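Local coordinates for periplasmic binding protein (Veillonella parvula, PDB 4OVK), which probably captures a solute outside the cytoplasmic membrane and hands it to a partner ABC transporter for uptake, at residues 88-93 and 108-113; 124-129 and 140-145; 179-184 and 294-299; 187-192 and 224-229. All coordinates share one frame; numbering follows the deposited sequence.

Interaction 1 of 4, residues 88-93 and 108-113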
loop_
_atom_site.group_PDB
_atom_site.type_symbol
_atom_site.label_atom_id
_atom_site.label_comp_id
_atom_site.label_asym_id
_atom_site.label_seq_id
_atom_site.Cartn_x
_atom_site.Cartn_y
_atom_site.Cartn_z
ATOM N N ASN A 88 4.834 -16.419 -8.617
ATOM C CA ASN A 88 3.894 -15.300 -8.863
ATOM C C ASN A 88 2.429 -15.661 -8.799
ATOM O O ASN A 88 1.584 -14.786 -8.646
ATOM C CB ASN A 88 4.150 -14.648 -10.229
ATOM C CG ASN A 88 5.186 -13.558 -10.160
ATOM O OD1 ASN A 88 5.704 -13.265 -9.090
ATOM N ND2 ASN A 88 5.487 -12.936 -11.300
ATOM N N ASN A 89 2.118 -16.941 -8.949
ATOM C CA ASN A 89 0.750 -17.395 -8.798
ATOM C C ASN A 89 0.504 -17.885 -7.373
ATOM O O ASN A 89 -0.500 -18.538 -7.095
ATOM C CB ASN A 89 0.451 -18.454 -9.856
ATOM C CG ASN A 89 0.671 -17.928 -11.268
ATOM O OD1 ASN A 89 1.498 -17.026 -11.498
ATOM N ND2 ASN A 89 -0.069 -18.477 -12.223
ATOM N N PHE A 90 1.433 -17.554 -6.476
ATOM C CA PHE A 90 1.334 -17.850 -5.035
ATOM C C PHE A 90 1.413 -19.351 -4.711
ATOM O O PHE A 90 1.052 -19.790 -3.604
ATOM C CB PHE A 90 0.099 -17.171 -4.404
ATOM C CG PHE A 90 0.100 -15.674 -4.551
ATOM C CD1 PHE A 90 0.887 -14.878 -3.721
ATOM C CD2 PHE A 90 -0.673 -15.052 -5.528
ATOM C CE1 PHE A 90 0.903 -13.500 -3.862
ATOM C CE2 PHE A 90 -0.662 -13.670 -5.671
ATOM C CZ PHE A 90 0.126 -12.897 -4.837
ATOM N N ASN A 91 1.931 -20.127 -5.663
ATOM C CA ASN A 91 2.196 -21.541 -5.440
ATOM C C ASN A 91 3.443 -21.719 -4.602
ATOM O O ASN A 91 4.497 -21.201 -4.935
ATOM C CB ASN A 91 2.374 -22.264 -6.767
ATOM C CG ASN A 91 1.114 -22.253 -7.595
ATOM O OD1 ASN A 91 0.036 -22.595 -7.108
ATOM N ND2 ASN A 91 1.236 -21.848 -8.847
ATOM N N VAL A 92 3.312 -22.475 -3.523
ATOM C CA VAL A 92 4.395 -22.654 -2.577
ATOM C C VAL A 92 5.257 -23.856 -2.954
ATOM O O VAL A 92 4.744 -24.922 -3.274
ATOM C CB VAL A 92 3.846 -22.813 -1.145
ATOM C CG1 VAL A 92 4.953 -23.186 -0.175
ATOM C CG2 VAL A 92 3.170 -21.521 -0.708
ATOM N N ASN A 93 6.570 -23.669 -2.913
ATOM C CA ASN A 93 7.515 -24.764 -3.057
ATOM C C ASN A 93 7.714 -25.385 -1.668
ATOM O O ASN A 93 8.469 -24.864 -0.837
ATOM C CB ASN A 93 8.828 -24.241 -3.642
ATOM C CG ASN A 93 9.903 -25.313 -3.756
ATOM O OD1 ASN A 93 9.830 -26.370 -3.144
ATOM N ND2 ASN A 93 10.923 -25.015 -4.531
ATOM N N TRP A 108 -2.674 -16.758 2.188
ATOM C CA TRP A 108 -3.995 -16.215 1.885
ATOM C C TRP A 108 -5.113 -17.147 2.332
ATOM O O TRP A 108 -4.956 -18.378 2.325
ATOM C CB TRP A 108 -4.154 -16.006 0.394
ATOM C CG TRP A 108 -3.381 -14.872 -0.193
ATOM C CD1 TRP A 108 -2.430 -14.954 -1.164
ATOM C CD2 TRP A 108 -3.511 -13.482 0.125
ATOM N NE1 TRP A 108 -1.960 -13.707 -1.473
ATOM C CE2 TRP A 108 -2.600 -12.784 -0.693
ATOM C CE3 TRP A 108 -4.305 -12.758 1.023
ATOM C CZ2 TRP A 108 -2.465 -11.398 -0.646
ATOM C CZ3 TRP A 108 -4.159 -11.371 1.073
ATOM C CH2 TRP A 108 -3.251 -10.713 0.242
ATOM N N ASP A 109 -6.254 -16.549 2.668
ATOM C CA ASP A 109 -7.463 -17.303 3.042
ATOM C C ASP A 109 -7.916 -18.308 1.984
ATOM O O ASP A 109 -8.462 -19.360 2.329
ATOM C CB ASP A 109 -8.611 -16.355 3.404
ATOM C CG ASP A 109 -8.968 -15.391 2.290
ATOM O OD1 ASP A 109 -8.269 -15.335 1.256
ATOM O OD2 ASP A 109 -9.964 -14.669 2.466
ATOM N N TYR A 110 -7.667 -18.004 0.714
ATOM C CA TYR A 110 -8.038 -18.895 -0.383
ATOM C C TYR A 110 -7.043 -20.032 -0.645
ATOM O O TYR A 110 -7.160 -20.711 -1.664
ATOM C CB TYR A 110 -8.293 -18.097 -1.682
ATOM C CG TYR A 110 -7.076 -17.434 -2.317
ATOM C CD1 TYR A 110 -6.222 -18.149 -3.163
ATOM C CD2 TYR A 110 -6.800 -16.088 -2.099
ATOM C CE1 TYR A 110 -5.122 -17.549 -3.746
ATOM C CE2 TYR A 110 -5.702 -15.477 -2.687
ATOM C CZ TYR A 110 -4.867 -16.215 -3.503
ATOM O OH TYR A 110 -3.776 -15.623 -4.086
ATOM N N GLN A 111 -6.110 -20.269 0.281
ATOM C CA GLN A 111 -5.119 -21.345 0.151
ATOM C C GLN A 111 -5.220 -22.406 1.265
ATOM O O GLN A 111 -4.207 -22.765 1.866
ATOM C CB GLN A 111 -3.700 -20.745 0.162
ATOM C CG GLN A 111 -3.410 -19.766 -0.964
ATOM C CD GLN A 111 -1.998 -19.216 -0.911
ATOM O OE1 GLN A 111 -1.661 -18.373 -0.063
ATOM N NE2 GLN A 111 -1.163 -19.679 -1.823
ATOM N N PRO A 112 -6.431 -22.931 1.538
ATOM C CA PRO A 112 -6.539 -23.875 2.648
ATOM C C PRO A 112 -5.717 -25.154 2.433
ATOM O O PRO A 112 -5.223 -25.729 3.402
ATOM C CB PRO A 112 -8.042 -24.184 2.706
ATOM C CG PRO A 112 -8.536 -23.925 1.326
ATOM C CD PRO A 112 -7.707 -22.775 0.822
ATOM N N GLU A 113 -5.555 -25.574 1.180
ATOM C CA GLU A 113 -4.738 -26.757 0.867
ATOM C C GLU A 113 -3.257 -26.532 1.212
ATOM O O GLU A 113 -2.560 -27.477 1.599
ATOM C CB GLU A 113 -4.919 -27.196 -0.601
ATOM C CG GLU A 113 -4.171 -26.379 -1.664
ATOM C CD GLU A 113 -4.751 -24.987 -1.922
ATOM O OE1 GLU A 113 -5.775 -24.621 -1.305
ATOM O OE2 GLU A 113 -4.177 -24.249 -2.755
#
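The Phe90 ring lies across the pyrrole edge of Trp108, with one face turned to the indole in a T-shaped (edge-to-face) pair: the planes meet at 85° and the centroids of the phenyl and the five-membered ring are 5.0 Å apart. NE1 does the touching, 3.7 Å from Phe90 CE1 and off-centre, above the rim of the ring. Phe90 CG sits anti to its own carbonyl carbon (chi1 -59°), which swings the phenyl from an exposed loop toward the start of helix 112-120. There the hydroxyl of Tyr110 comes in obliquely, OH 3.5 Å from Phe90 CD2. Gln111 works with both ends of its amide. Its OE1 takes the backbone N-H of Trp108 at 2.9 Å, in the carbonyl plane on a lone pair and nearly straight at 168°, while NE2 reaches Phe90 O at 2.8 Å in a bent, weak bond. A serine in place of Phe90 would probably leave NE1 of Trp108 without the ring face it abuts and open a gap beside the Tyr110 hydroxyl. Trp108 NE1 is buried here with no conventional acceptor in the model, so the pi cloud of Phe90 is likely to be what compensates its N-H.

Interaction 2 of 4, residues 124-129 and 140-145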
loop_
_atom_site.group_PDB
_atom_site.type_symbol
_atom_site.label_atom_id
_atom_site.label_comp_id
_atom_site.label_asym_id
_atom_site.label_seq_id
_atom_site.Cartn_x
_atom_site.Cartn_y
_atom_site.Cartn_z
ATOM N N PRO A 124 3.519 -24.235 10.989
ATOM C CA PRO A 124 2.291 -23.458 11.194
ATOM C C PRO A 124 2.084 -22.427 10.100
ATOM O O PRO A 124 3.053 -21.864 9.580
ATOM C CB PRO A 124 2.529 -22.775 12.541
ATOM C CG PRO A 124 3.496 -23.683 13.249
ATOM C CD PRO A 124 4.415 -24.158 12.162
ATOM N N ALA A 125 0.830 -22.195 9.764
ATOM C CA ALA A 125 0.452 -21.212 8.751
ATOM C C ALA A 125 -0.788 -20.453 9.209
ATOM O O ALA A 125 -1.729 -21.053 9.744
ATOM C CB ALA A 125 0.190 -21.900 7.435
ATOM N N VAL A 126 -0.781 -19.142 8.987
ATOM C CA VAL A 126 -1.916 -18.294 9.328
ATOM C C VAL A 126 -2.424 -17.639 8.072
ATOM O O VAL A 126 -1.635 -17.154 7.244
ATOM C CB VAL A 126 -1.604 -17.237 10.414
ATOM C CG1 VAL A 126 -1.303 -17.917 11.754
ATOM C CG2 VAL A 126 -0.466 -16.331 10.025
ATOM N N SER A 127 -3.746 -17.631 7.939
ATOM C CA SER A 127 -4.388 -17.116 6.744
ATOM C C SER A 127 -4.871 -15.702 7.001
ATOM O O SER A 127 -5.480 -15.427 8.034
ATOM C CB SER A 127 -5.550 -18.014 6.328
ATOM O OG SER A 127 -5.090 -19.322 5.981
ATOM N N ILE A 128 -4.582 -14.803 6.066
ATOM C CA ILE A 128 -5.122 -13.460 6.111
ATOM C C ILE A 128 -6.018 -13.187 4.887
ATOM O O ILE A 128 -6.176 -14.052 4.020
ATOM C CB ILE A 128 -3.998 -12.414 6.204
ATOM C CG1 ILE A 128 -3.066 -12.499 4.998
ATOM C CG2 ILE A 128 -3.207 -12.578 7.496
ATOM C CD1 ILE A 128 -2.271 -11.236 4.840
ATOM N N LYS A 129 -6.594 -11.987 4.838
ATOM C CA LYS A 129 -7.530 -11.575 3.779
ATOM C C LYS A 129 -7.077 -10.319 3.041
ATOM O O LYS A 129 -6.213 -9.586 3.526
ATOM C CB LYS A 129 -8.897 -11.274 4.374
ATOM C CG LYS A 129 -9.578 -12.438 5.070
ATOM C CD LYS A 129 -11.069 -12.145 5.195
ATOM C CE LYS A 129 -11.731 -13.006 6.252
ATOM N NZ LYS A 129 -11.543 -14.458 5.982
ATOM N N ILE A 140 -2.886 -6.796 11.167
ATOM C CA ILE A 140 -1.895 -6.216 12.073
ATOM C C ILE A 140 -2.059 -6.763 13.499
ATOM O O ILE A 140 -1.076 -7.078 14.179
ATOM C CB ILE A 140 -1.961 -4.683 12.045
ATOM C CG1 ILE A 140 -1.376 -4.191 10.722
ATOM C CG2 ILE A 140 -1.211 -4.090 13.218
ATOM C CD1 ILE A 140 -1.727 -2.758 10.400
ATOM N N ARG A 141 -3.305 -6.889 13.939
ATOM C CA ARG A 141 -3.586 -7.359 15.292
ATOM C C ARG A 141 -3.080 -8.791 15.447
ATOM O O ARG A 141 -2.430 -9.135 16.448
ATOM C CB ARG A 141 -5.075 -7.247 15.592
ATOM C CG ARG A 141 -5.437 -7.607 17.028
ATOM C CD ARG A 141 -6.830 -7.130 17.377
ATOM N NE ARG A 141 -6.882 -5.686 17.583
ATOM C CZ ARG A 141 -7.892 -4.895 17.231
ATOM N NH1 ARG A 141 -7.819 -3.596 17.477
ATOM N NH2 ARG A 141 -8.972 -5.377 16.623
ATOM N N LEU A 142 -3.360 -9.607 14.432
ATOM C CA LEU A 142 -2.867 -10.979 14.372
ATOM C C LEU A 142 -1.339 -11.024 14.427
ATOM O O LEU A 142 -0.762 -11.800 15.207
ATOM C CB LEU A 142 -3.404 -11.665 13.105
ATOM C CG LEU A 142 -2.856 -13.046 12.705
ATOM C CD1 LEU A 142 -3.171 -14.084 13.760
ATOM C CD2 LEU A 142 -3.440 -13.487 11.379
ATOM N N LEU A 143 -0.670 -10.202 13.611
ATOM C CA LEU A 143 0.792 -10.139 13.647
ATOM C C LEU A 143 1.328 -9.764 15.030
ATOM O O LEU A 143 2.367 -10.266 15.461
ATOM C CB LEU A 143 1.313 -9.167 12.592
ATOM C CG LEU A 143 1.199 -9.679 11.163
ATOM C CD1 LEU A 143 1.590 -8.551 10.214
ATOM C CD2 LEU A 143 2.057 -10.918 10.949
ATOM N N GLY A 144 0.631 -8.869 15.718
ATOM C CA GLY A 144 1.001 -8.494 17.071
ATOM C C GLY A 144 1.016 -9.673 18.031
ATOM O O GLY A 144 1.883 -9.769 18.885
ATOM N N LYS A 145 0.064 -10.586 17.868
ATOM C CA LYS A 145 -0.004 -11.789 18.706
ATOM C C LYS A 145 1.092 -12.774 18.308
ATOM O O LYS A 145 1.739 -13.365 19.156
ATOM C CB LYS A 145 -1.371 -12.448 18.580
ATOM C CG LYS A 145 -2.465 -11.641 19.252
ATOM C CD LYS A 145 -3.654 -12.490 19.654
ATOM C CE LYS A 145 -4.698 -11.648 20.376
ATOM N NZ LYS A 145 -5.116 -10.481 19.559
#
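Strand 125-128 and helix 140-145 run nearly antiparallel, at 163° between their N-to-C directions, with the axes 10.3 Å apart at closest approach and no hydrogen bond between them. The space is bridged by Leu142, whose CG stands anti to the backbone N (chi1 171°) and which carries its CD2 methyl out to the strand. CD2 arrives between two residues, one apart in the strand, that face the same side. It lies 4.0 Å from CG2 of Ile128 and 4.3 Å from CB of Val126, and passes 4.4 Å from Ser127 O on the backbone between them. Ile128 has CG1 between its backbone N and carbonyl carbon (chi1 60°), an arrangement that leaves the CG2 branch to meet the leucine. The side chains that meet are all aliphatic and buried, and the separations are those of easy van der Waals contact. Ser127 points the other way, and its backbone N is bonded to Asp19 OD2. Beyond the contact, Val126 and Ile128 also lean on Ile106 of the adjoining strand 104-108, and Leu143 continues the helix face onto Trp41 and Val45 of helix 41-49. Strand 125-128 is one of the two outer strands of a four-stranded parallel sheet, and helix 133-147 follows it and folds back against the sheet: a beta-alpha unit of the Rossmann-like lobe characteristic of periplasmic binding proteins of this kind.

Interaction 3 of 4, residues 179-184 and 294-299; sequences PKVLYL and QLIQPD
Pro179, at the entrance to strand 180-184, meets the end of helix 285-296 with the outer part of its ring. CG lies 3.5 Å from the carbonyl oxygen of Ile296 and 4.0 Å from CG2 of the same residue, while CD, one atom round the ring, sits 3.5 Å from Gln297 NE2. The amide gets there because the Gln297 chain bends at chi2 (-72°), but the bond that holds this NE2 is to Gly206 O, and the proline only packs beside it. Replacing Pro179 by a glycine would probably strip the cover from Ile296 CG2 and the Gln297 amide, and leave the entry to the strand freer to move. Lys180 turns away from the helix. Val181 comes back to it, its CG2 methyl 4.0 Å from CD1 of Ile296. The isoleucine thus uses two branches: CG2, anti to the backbone N, rests on the proline, and CD1, at the end of an extended chain (chi2 170°), reaches the valine further along the strand. Beyond Val181 the strand leaves the helix end behind. Strand 180-184 runs inside a parallel sheet, flanked by strands 208-209 and 233-236. Val181 also touches Ile202 of helix 197-204 and Ile235, and Ile296 packs on Thr205, placing the last turn of helix 285-296 against the sheet beside helix 197-204.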
loop_
_atom_site.group_PDB
_atom_site.type_symbol
_atom_site.label_atom_id
_atom_site.label_comp_id
_atom_site.label_asym_id
_atom_site.label_seq_id
_atom_site.Cartn_x
_atom_site.Cartn_y
_atom_site.Cartn_z
ATOM N N PRO A 179 -13.463 18.689 -7.288
ATOM C CA PRO A 179 -12.609 18.492 -8.467
ATOM C C PRO A 179 -12.756 17.076 -9.017
ATOM O O PRO A 179 -12.889 16.131 -8.234
ATOM C CB PRO A 179 -11.180 18.694 -7.933
ATOM C CG PRO A 179 -11.330 19.359 -6.618
ATOM C CD PRO A 179 -12.674 18.961 -6.075
ATOM N N LYS A 180 -12.749 16.944 -10.341
ATOM C CA LYS A 180 -12.812 15.639 -10.990
ATOM C C LYS A 180 -11.412 15.034 -11.086
ATOM O O LYS A 180 -10.500 15.647 -11.644
ATOM C CB LYS A 180 -13.433 15.761 -12.374
ATOM C CG LYS A 180 -13.760 14.418 -13.008
ATOM C CD LYS A 180 -14.399 14.567 -14.383
ATOM C CE LYS A 180 -15.730 15.298 -14.329
ATOM N NZ LYS A 180 -16.466 15.111 -15.603
ATOM N N VAL A 181 -11.262 13.825 -10.547
ATOM C CA VAL A 181 -9.952 13.187 -10.386
ATOM C C VAL A 181 -9.915 11.867 -11.134
ATOM O O VAL A 181 -10.838 11.043 -10.994
ATOM C CB VAL A 181 -9.615 12.910 -8.899
ATOM C CG1 VAL A 181 -8.200 12.365 -8.761
ATOM C CG2 VAL A 181 -9.805 14.162 -8.042
ATOM N N LEU A 182 -8.848 11.683 -11.917
ATOM C CA LEU A 182 -8.582 10.449 -12.659
ATOM C C LEU A 182 -7.340 9.790 -12.056
ATOM O O LEU A 182 -6.298 10.443 -11.899
ATOM C CB LEU A 182 -8.302 10.762 -14.126
ATOM C CG LEU A 182 -8.061 9.537 -15.017
ATOM C CD1 LEU A 182 -9.339 8.720 -15.140
ATOM C CD2 LEU A 182 -7.557 9.970 -16.381
ATOM N N TYR A 183 -7.447 8.506 -11.711
ATOM C CA TYR A 183 -6.297 7.746 -11.244
ATOM C C TYR A 183 -5.838 6.870 -12.415
ATOM O O TYR A 183 -6.483 5.882 -12.758
ATOM C CB TYR A 183 -6.670 6.922 -10.004
ATOM C CG TYR A 183 -5.535 6.695 -9.002
ATOM C CD1 TYR A 183 -4.402 5.983 -9.350
ATOM C CD2 TYR A 183 -5.611 7.195 -7.704
ATOM C CE1 TYR A 183 -3.378 5.759 -8.431
ATOM C CE2 TYR A 183 -4.590 6.997 -6.787
ATOM C CZ TYR A 183 -3.480 6.268 -7.151
ATOM O OH TYR A 183 -2.476 6.048 -6.230
ATOM N N LEU A 184 -4.759 7.300 -13.064
ATOM C CA LEU A 184 -4.230 6.650 -14.256
ATOM C C LEU A 184 -3.148 5.646 -13.857
ATOM O O LEU A 184 -2.176 6.010 -13.192
ATOM C CB LEU A 184 -3.679 7.721 -15.228
ATOM C CG LEU A 184 -3.070 7.263 -16.563
ATOM C CD1 LEU A 184 -4.089 6.571 -17.466
ATOM C CD2 LEU A 184 -2.455 8.459 -17.293
ATOM N N GLN A 294 -4.772 17.077 0.710
ATOM C CA GLN A 294 -4.186 18.381 0.445
ATOM C C GLN A 294 -4.080 18.731 -1.046
ATOM O O GLN A 294 -3.998 19.899 -1.377
ATOM C CB GLN A 294 -2.865 18.562 1.178
ATOM C CG GLN A 294 -3.125 18.776 2.653
ATOM C CD GLN A 294 -1.908 19.148 3.458
ATOM O OE1 GLN A 294 -0.772 18.816 3.101
ATOM N NE2 GLN A 294 -2.146 19.829 4.583
ATOM N N LEU A 295 -4.089 17.731 -1.926
ATOM C CA LEU A 295 -4.190 17.991 -3.359
ATOM C C LEU A 295 -5.605 18.392 -3.736
ATOM O O LEU A 295 -5.802 19.313 -4.497
ATOM C CB LEU A 295 -3.811 16.762 -4.192
ATOM C CG LEU A 295 -2.351 16.330 -4.224
ATOM C CD1 LEU A 295 -2.219 15.098 -5.116
ATOM C CD2 LEU A 295 -1.470 17.467 -4.692
ATOM N N ILE A 296 -6.593 17.689 -3.191
ATOM C CA ILE A 296 -7.963 17.789 -3.699
ATOM C C ILE A 296 -8.772 18.892 -2.988
ATOM O O ILE A 296 -9.433 19.703 -3.655
ATOM C CB ILE A 296 -8.658 16.415 -3.626
ATOM C CG1 ILE A 296 -7.871 15.402 -4.480
ATOM C CG2 ILE A 296 -10.110 16.535 -4.077
ATOM C CD1 ILE A 296 -8.295 13.954 -4.332
ATOM N N GLN A 297 -8.712 18.926 -1.654
ATOM C CA GLN A 297 -9.429 19.926 -0.854
ATOM C C GLN A 297 -8.510 20.557 0.187
ATOM O O GLN A 297 -8.702 20.357 1.385
ATOM C CB GLN A 297 -10.625 19.295 -0.135
ATOM C CG GLN A 297 -11.679 18.713 -1.054
ATOM C CD GLN A 297 -12.503 19.756 -1.791
ATOM O OE1 GLN A 297 -12.391 20.972 -1.565
ATOM N NE2 GLN A 297 -13.367 19.276 -2.664
ATOM N N PRO A 298 -7.508 21.325 -0.258
ATOM C CA PRO A 298 -6.554 21.897 0.687
ATOM C C PRO A 298 -7.166 22.826 1.743
ATOM O O PRO A 298 -6.620 22.929 2.841
ATOM C CB PRO A 298 -5.582 22.675 -0.219
ATOM C CG PRO A 298 -6.347 22.944 -1.460
ATOM C CD PRO A 298 -7.226 21.743 -1.643
ATOM N N ASP A 299 -8.269 23.501 1.420
ATOM C CA ASP A 299 -8.920 24.398 2.369
ATOM C C ASP A 299 -9.590 23.640 3.518
ATOM O O ASP A 299 -9.712 24.173 4.616
ATOM C CB ASP A 299 -9.928 25.323 1.657
ATOM C CG ASP A 299 -9.249 26.372 0.768
ATOM O OD1 ASP A 299 -8.005 26.502 0.815
ATOM O OD2 ASP A 299 -9.966 27.089 0.027
#

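Interaction 4 of 4, residues 187-192 and 224-229; sequences KNLTVA and EEIMTW
With CG1 anti to its carbonyl carbon (chi1 -66°) and CD1 trans beyond it (chi2 170°), Ile226 stretches straight from helix 223-229 to the side chain of Leu189, whose CG likewise stands anti to its carbonyl carbon. The helix packs against the start of strand 190-192, which pairs with 218-220 in a two-stranded antiparallel sheet, in the second Rossmann-like lobe of this binding protein. A single methyl carries most of the meeting: Ile226 CD1 lies 3.7 Å from Leu189 CD2, the two side chains slanting across each other, and 4.4 Å from Val191 CG1. Leu189 adopts a left-handed backbone conformation (phi 60°) just ahead of the strand, and its branch ends closer to the helix than its first bond would suggest. Val191 points toward the helix, while Thr190 between them faces away. No hydrogen bond crosses between the two segments, and the contact is apolar, mostly aliphatic. Behind Val191 lie Leu182 and Leu184 of strand 180-184, and Trp257 adds to the apolar surroundings of Ile226. One turn on, Trp229 extends the cover more loosely, with CH2 4.5 Å from Val191 CG2. Its indole has Glu225 O over one face, 3.3 Å above the ring plane and displaced toward the rim.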
loop_
_atom_site.group_PDB
_atom_site.type_symbol
_atom_site.label_atom_id
_atom_site.label_comp_id
_atom_site.label_asym_id
_atom_site.label_seq_id
_atom_site.Cartn_x
_atom_site.Cartn_y
_atom_site.Cartn_z
ATOM N N LYS A 187 0.762 3.769 -19.096
ATOM C CA LYS A 187 0.833 4.422 -20.406
ATOM C C LYS A 187 -0.115 3.813 -21.437
ATOM O O LYS A 187 -0.043 4.158 -22.624
ATOM C CB LYS A 187 2.268 4.355 -20.936
ATOM C CG LYS A 187 3.287 4.979 -19.995
ATOM C CD LYS A 187 4.686 5.024 -20.594
ATOM C CE LYS A 187 5.460 3.760 -20.319
ATOM N NZ LYS A 187 5.717 3.519 -18.878
ATOM N N ASN A 188 -1.005 2.930 -20.986
ATOM C CA ASN A 188 -1.899 2.194 -21.871
ATOM C C ASN A 188 -3.371 2.447 -21.528
ATOM O O ASN A 188 -4.209 1.562 -21.683
ATOM C CB ASN A 188 -1.568 0.694 -21.799
ATOM C CG ASN A 188 -2.026 -0.073 -23.028
ATOM O OD1 ASN A 188 -2.120 0.484 -24.127
ATOM N ND2 ASN A 188 -2.301 -1.368 -22.853
ATOM N N LEU A 189 -3.673 3.662 -21.053
ATOM C CA LEU A 189 -5.052 4.116 -20.854
ATOM C C LEU A 189 -5.860 3.249 -19.881
ATOM O O LEU A 189 -7.077 3.117 -20.004
ATOM C CB LEU A 189 -5.775 4.237 -22.207
ATOM C CG LEU A 189 -5.188 5.290 -23.149
ATOM C CD1 LEU A 189 -5.735 5.123 -24.560
ATOM C CD2 LEU A 189 -5.473 6.689 -22.611
ATOM N N THR A 190 -5.172 2.680 -18.900
ATOM C CA THR A 190 -5.820 1.911 -17.854
ATOM C C THR A 190 -5.984 2.788 -16.625
ATOM O O THR A 190 -5.027 3.415 -16.166
ATOM C CB THR A 190 -5.008 0.660 -17.510
ATOM O OG1 THR A 190 -4.842 -0.114 -18.698
ATOM C CG2 THR A 190 -5.724 -0.175 -16.457
ATOM N N VAL A 191 -7.210 2.821 -16.104
ATOM C CA VAL A 191 -7.581 3.734 -15.030
ATOM C C VAL A 191 -8.243 2.954 -13.899
ATOM O O VAL A 191 -8.707 1.821 -14.095
ATOM C CB VAL A 191 -8.536 4.844 -15.542
ATOM C CG1 VAL A 191 -7.916 5.555 -16.743
ATOM C CG2 VAL A 191 -9.906 4.279 -15.917
ATOM N N ALA A 192 -8.278 3.568 -12.722
ATOM C CA ALA A 192 -8.955 2.998 -11.565
ATOM C C ALA A 192 -10.468 3.096 -11.742
ATOM O O ALA A 192 -10.998 4.188 -11.934
ATOM C CB ALA A 192 -8.536 3.729 -10.305
ATOM N N GLU A 224 -10.805 9.017 -26.002
ATOM C CA GLU A 224 -12.007 9.826 -26.201
ATOM C C GLU A 224 -12.837 9.960 -24.912
ATOM O O GLU A 224 -13.307 11.057 -24.589
ATOM C CB GLU A 224 -12.853 9.264 -27.351
ATOM C CG GLU A 224 -14.011 10.157 -27.761
ATOM C CD GLU A 224 -15.355 9.659 -27.255
ATOM O OE1 GLU A 224 -15.961 8.794 -27.926
ATOM O OE2 GLU A 224 -15.812 10.144 -26.195
ATOM N N GLU A 225 -12.995 8.860 -24.172
ATOM C CA GLU A 225 -13.686 8.888 -22.870
ATOM C C GLU A 225 -13.013 9.865 -21.903
ATOM O O GLU A 225 -13.684 10.656 -21.234
ATOM C CB GLU A 225 -13.713 7.493 -22.225
ATOM C CG GLU A 225 -14.756 6.546 -22.790
ATOM C CD GLU A 225 -14.571 5.116 -22.308
ATOM O OE1 GLU A 225 -15.256 4.731 -21.337
ATOM O OE2 GLU A 225 -13.737 4.381 -22.890
ATOM N N ILE A 226 -11.686 9.800 -21.835
ATOM C CA ILE A 226 -10.915 10.656 -20.933
ATOM C C ILE A 226 -11.042 12.135 -21.330
ATOM O O ILE A 226 -11.161 13.006 -20.462
ATOM C CB ILE A 226 -9.433 10.199 -20.849
ATOM C CG1 ILE A 226 -9.345 8.811 -20.182
ATOM C CG2 ILE A 226 -8.579 11.209 -20.084
ATOM C CD1 ILE A 226 -7.980 8.166 -20.263
HETATM N N MSE A 227 -11.043 12.412 -22.634
HETATM C CA MSE A 227 -11.230 13.779 -23.130
HETATM C C MSE A 227 -12.590 14.293 -22.709
HETATM O O MSE A 227 -12.721 15.438 -22.272
HETATM C CB MSE A 227 -11.037 13.829 -24.646
HETATM C CG MSE A 227 -9.571 13.608 -25.023
HETATM SE SE MSE A 227 -9.368 13.389 -26.976
HETATM C CE MSE A 227 -9.716 15.257 -27.509
ATOM N N THR A 228 -13.603 13.438 -22.802
ATOM C CA THR A 228 -14.963 13.789 -22.387
ATOM C C THR A 228 -15.051 14.091 -20.882
ATOM O O THR A 228 -15.632 15.114 -20.482
ATOM C CB THR A 228 -15.947 12.663 -22.774
ATOM O OG1 THR A 228 -15.953 12.519 -24.197
ATOM C CG2 THR A 228 -17.362 12.956 -22.296
ATOM N N TRP A 229 -14.470 13.218 -20.057
ATOM C CA TRP A 229 -14.443 13.427 -18.602
ATOM C C TRP A 229 -13.759 14.751 -18.276
ATOM O O TRP A 229 -14.255 15.523 -17.458
ATOM C CB TRP A 229 -13.712 12.288 -17.872
ATOM C CG TRP A 229 -14.345 10.928 -18.013
ATOM C CD1 TRP A 229 -15.648 10.652 -18.298
ATOM C CD2 TRP A 229 -13.693 9.664 -17.850
ATOM N NE1 TRP A 229 -15.848 9.291 -18.343
ATOM C CE2 TRP A 229 -14.666 8.661 -18.064
ATOM C CE3 TRP A 229 -12.382 9.279 -17.546
ATOM C CZ2 TRP A 229 -14.366 7.302 -17.988
ATOM C CZ3 TRP A 229 -12.085 7.925 -17.465
ATOM C CH2 TRP A 229 -13.074 6.954 -17.685
#

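The four contacts divide between two lobes. Interactions 1 and 2 share one, their centres 15 Å apart, and are joined by Asp109 N to Ile128 O at 2.8 Å, so the turn leading into helix 112-120 is tied to the edge strand. Interactions 3 and 4 share the other, 17 Å apart, with Tyr183 O to Ala192 N and Lys180 NZ to Trp229 O both at 2.9 Å; along the chain, interaction 4 is nested within the loop closed by interaction 3. None of the contacts of one lobe touches those of the other: interactions 1 and 4 come to about 18 Å at their nearest atoms. In this family the solute usually binds in the cleft between lobes.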